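Local coordinates for protein serine protease pet (Escherichia coli, PDB 4OM9) that acts as a serine protease and autotransporter enterotoxin of enteroaggregative strains, its passenger domain joining a protease domain to a long beta-helix, at residues A[66-71]-A[102-107]. Numbering follows the deposited sequence.
Sequences YAVTVA and FSIQRL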
ATOM      1  N   TYR A  66     -20.641 -28.036  -8.877  1.00 31.74           N
ATOM      2  CA  TYR A  66     -22.069 -27.668  -8.880  1.00 31.56           C
ATOM      3  C   TYR A  66     -22.368 -26.172  -8.963  1.00 30.91           C
ATOM      4  O   TYR A  66     -21.602 -25.316  -8.487  1.00 30.51           O
ATOM      5  CB  TYR A  66     -22.760 -28.254  -7.646  1.00 31.82           C
ATOM      6  CG  TYR A  66     -22.699 -29.772  -7.629  1.00 32.89           C
ATOM      7  CD1 TYR A  66     -23.440 -30.524  -8.535  1.00 33.18           C
ATOM      8  CD2 TYR A  66     -21.880 -30.444  -6.734  1.00 33.07           C
ATOM      9  CE1 TYR A  66     -23.381 -31.908  -8.533  1.00 35.33           C
ATOM     10  CE2 TYR A  66     -21.807 -31.816  -6.729  1.00 33.97           C
ATOM     11  CZ  TYR A  66     -22.568 -32.555  -7.622  1.00 34.46           C
ATOM     12  OH  TYR A  66     -22.490 -33.933  -7.599  1.00 35.49           O
ATOM     13  N   ALA A  67     -23.484 -25.885  -9.616  1.00 30.95           N
ATOM     14  CA  ALA A  67     -23.975 -24.543  -9.839  1.00 30.55           C
ATOM     15  C   ALA A  67     -25.501 -24.572  -9.850  1.00 30.78           C
ATOM     16  O   ALA A  67     -26.129 -25.618 -10.063  1.00 31.31           O
ATOM     17  CB  ALA A  67     -23.453 -23.985 -11.128  1.00 30.59           C
ATOM     18  N   VAL A  68     -26.082 -23.402  -9.643  1.00 30.49           N
ATOM     19  CA  VAL A  68     -27.521 -23.247  -9.527  1.00 30.74           C
ATOM     20  C   VAL A  68     -27.977 -22.123 -10.441  1.00 30.81           C
ATOM     21  O   VAL A  68     -27.303 -21.093 -10.577  1.00 30.47           O
ATOM     22  CB  VAL A  68     -27.931 -22.957  -8.069  1.00 30.51           C
ATOM     23  CG1 VAL A  68     -29.363 -22.553  -7.996  1.00 34.19           C
ATOM     24  CG2 VAL A  68     -27.746 -24.191  -7.229  1.00 30.74           C
ATOM     25  N   THR A  69     -29.110 -22.335 -11.089  1.00 31.38           N
ATOM     26  CA  THR A  69     -29.661 -21.347 -11.980  1.00 31.70           C
ATOM     27  C   THR A  69     -31.197 -21.521 -12.075  1.00 32.36           C
ATOM     28  O   THR A  69     -31.852 -21.969 -11.137  1.00 32.36           O
ATOM     29  CB  THR A  69     -28.983 -21.435 -13.368  1.00 32.05           C
ATOM     30  OG1 THR A  69     -29.419 -20.355 -14.198  1.00 32.47           O
ATOM     31  CG2 THR A  69     -29.245 -22.815 -14.078  1.00 32.74           C
ATOM     32  N   VAL A  70     -31.776 -21.143 -13.194  1.00 33.04           N
ATOM     33  CA  VAL A  70     -33.193 -21.333 -13.348  1.00 33.82           C
ATOM     34  C   VAL A  70     -33.384 -22.311 -14.508  1.00 35.32           C
ATOM     35  O   VAL A  70     -32.463 -22.471 -15.325  1.00 34.74           O
ATOM     36  CB  VAL A  70     -33.890 -19.969 -13.542  1.00 34.13           C
ATOM     37  CG1 VAL A  70     -34.618 -19.875 -14.860  1.00 38.47           C
ATOM     38  CG2 VAL A  70     -34.761 -19.685 -12.351  1.00 33.97           C
ATOM     39  N   ALA A  71     -34.527 -23.004 -14.529  1.00 35.49           N
ATOM     40  CA  ALA A  71     -34.765 -24.122 -15.460  1.00 36.46           C
ATOM     41  C   ALA A  71     -35.001 -23.678 -16.897  1.00 43.86           C
ATOM     42  O   ALA A  71     -34.452 -24.278 -17.822  1.00 45.99           O
ATOM     43  CB  ALA A  71     -35.963 -24.992 -14.982  1.00 37.15           C
ATOM     44  N   PHE A 102     -36.620 -24.347 -10.460  1.00 35.20           N
ATOM     45  CA  PHE A 102     -35.315 -24.471  -9.848  1.00 34.28           C
ATOM     46  C   PHE A 102     -34.434 -25.388 -10.697  1.00 34.40           C
ATOM     47  O   PHE A 102     -34.917 -26.365 -11.280  1.00 35.24           O
ATOM     48  CB  PHE A 102     -35.435 -24.997  -8.420  1.00 34.14           C
ATOM     49  CG  PHE A 102     -34.116 -25.257  -7.770  1.00 33.44           C
ATOM     50  CD1 PHE A 102     -33.346 -24.203  -7.278  1.00 32.63           C
ATOM     51  CD2 PHE A 102     -33.625 -26.555  -7.672  1.00 33.72           C
ATOM     52  CE1 PHE A 102     -32.120 -24.437  -6.685  1.00 32.13           C
ATOM     53  CE2 PHE A 102     -32.389 -26.811  -7.083  1.00 33.22           C
ATOM     54  CZ  PHE A 102     -31.625 -25.751  -6.594  1.00 32.43           C
ATOM     55  N   SER A 103     -33.140 -25.072 -10.757  1.00 33.66           N
ATOM     56  CA  SER A 103     -32.189 -25.910 -11.468  1.00 33.77           C
ATOM     57  C   SER A 103     -30.867 -26.048 -10.724  1.00 33.03           C
ATOM     58  O   SER A 103     -30.186 -25.061 -10.475  1.00 32.34           O
ATOM     59  CB  SER A 103     -31.933 -25.364 -12.870  1.00 34.01           C
ATOM     60  OG  SER A 103     -31.004 -26.200 -13.562  1.00 34.33           O
ATOM     61  N   ILE A 104     -30.522 -27.285 -10.372  1.00 35.08           N
ATOM     62  CA  ILE A 104     -29.203 -27.622  -9.839  1.00 32.90           C
ATOM     63  C   ILE A 104     -28.416 -28.351 -10.925  1.00 33.33           C
ATOM     64  O   ILE A 104     -28.881 -29.334 -11.527  1.00 34.10           O
ATOM     65  CB  ILE A 104     -29.277 -28.476  -8.556  1.00 33.12           C
ATOM     66  CG1 ILE A 104     -27.881 -28.930  -8.126  1.00 32.93           C
ATOM     67  CG2 ILE A 104     -30.129 -29.679  -8.766  1.00 34.08           C
ATOM     68  CD1 ILE A 104     -26.948 -27.803  -7.722  1.00 32.10           C
ATOM     69  N   GLN A 105     -27.226 -27.827 -11.179  1.00 32.76           N
ATOM     70  CA  GLN A 105     -26.411 -28.215 -12.307  1.00 33.08           C
ATOM     71  C   GLN A 105     -25.150 -28.944 -11.863  1.00 33.05           C
ATOM     72  O   GLN A 105     -24.538 -28.594 -10.839  1.00 32.52           O
ATOM     73  CB  GLN A 105     -26.005 -26.985 -13.131  1.00 32.71           C
ATOM     74  CG  GLN A 105     -27.128 -26.246 -13.850  1.00 32.99           C
ATOM     75  CD  GLN A 105     -26.599 -24.997 -14.548  1.00 32.72           C
ATOM     76  OE1 GLN A 105     -26.059 -24.095 -13.904  1.00 32.02           O
ATOM     77  NE2 GLN A 105     -26.724 -24.955 -15.868  1.00 33.40           N
ATOM     78  N   ARG A 106     -24.767 -29.957 -12.644  1.00 33.76           N
ATOM     79  CA  ARG A 106     -23.471 -30.594 -12.505  1.00 33.89           C
ATOM     80  C   ARG A 106     -22.600 -30.148 -13.670  1.00 33.89           C
ATOM     81  O   ARG A 106     -22.929 -30.400 -14.834  1.00 34.50           O
ATOM     82  CB  ARG A 106     -23.597 -32.130 -12.488  1.00 34.86           C
ATOM     83  CG  ARG A 106     -22.258 -32.888 -12.616  1.00 35.27           C
ATOM     84  CD  ARG A 106     -21.553 -33.110 -11.261  1.00 35.10           C
ATOM     85  NE  ARG A 106     -20.212 -33.659 -11.453  1.00 35.52           N
ATOM     86  CZ  ARG A 106     -19.462 -34.235 -10.514  1.00 36.07           C
ATOM     87  NH1 ARG A 106     -19.903 -34.361  -9.268  1.00 35.86           N
ATOM     88  NH2 ARG A 106     -18.247 -34.690 -10.833  1.00 36.34           N
ATOM     89  N   LEU A 107     -21.477 -29.518 -13.363  1.00 33.35           N
ATOM     90  CA  LEU A 107     -20.557 -29.079 -14.393  1.00 33.42           C
ATOM     91  C   LEU A 107     -19.554 -30.187 -14.715  1.00 34.11           C
ATOM     92  O   LEU A 107     -19.272 -31.038 -13.873  1.00 34.33           O
ATOM     93  CB  LEU A 107     -19.851 -27.798 -13.943  1.00 32.64           C
ATOM     94  CG  LEU A 107     -20.725 -26.545 -13.738  1.00 32.06           C
ATOM     95  CD1 LEU A 107     -19.935 -25.425 -13.077  1.00 31.41           C
ATOM     96  CD2 LEU A 107     -21.337 -26.064 -15.061  1.00 32.41           C
TER
HETATM   97  O   HOH W   1     -31.069 -24.916 -16.472  1.00 42.02           O
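A67 and Q105 form the hydrogen-bonded pair at the heart of this antiparallel ladder, a worked example of how a backbone ladder sets side chains against each other on both faces of a sheet. Q105 N gives a short, nearly axial bond to A67 O (2.7 Å), and A67 N returns a longer one to Q105 O, tilted out of the carbonyl plane. One step along, T69 N reaches S103 O at 3.0 Å, whereas the return bond from S103 N to T69 O is weak.

Q105 can be followed outward. Its CB sits 3.4 Å from A67 O; CG, anti to the carbonyl carbon (chi1 -66°), is equally near that oxygen and T69 CG2. CD then comes to 3.5 Å from T69 CG2, and OE1 touches the same methyl. The two side chains pass each other at a slant, while NE2 is hydrogen-bonded to Q92 OE1 and A80 O; T69 OG1 turns to A58 O.

The other face carries Y66, V68, I104 and R106. I104 CD1 packs on V68 CG2 (3.7 Å), and I104 also touches T250 and L253 of helix 247-255. R106 CD lies obliquely against the Y66 ring, 3.5 Å from CE1. R106 NH1 donates to Y66 OH at 3.1 Å, within the guanidinium plane, with the ring turned 80° from that plane. D294 takes a salt bridge from the same NH1. A water links V70 O with S103 OG.

Strands 66-70 and 102-107 are central neighbours in a five-stranded antiparallel sheet, consistent with one beta-barrel of the chymotrypsin-like fold of PA-clan proteases.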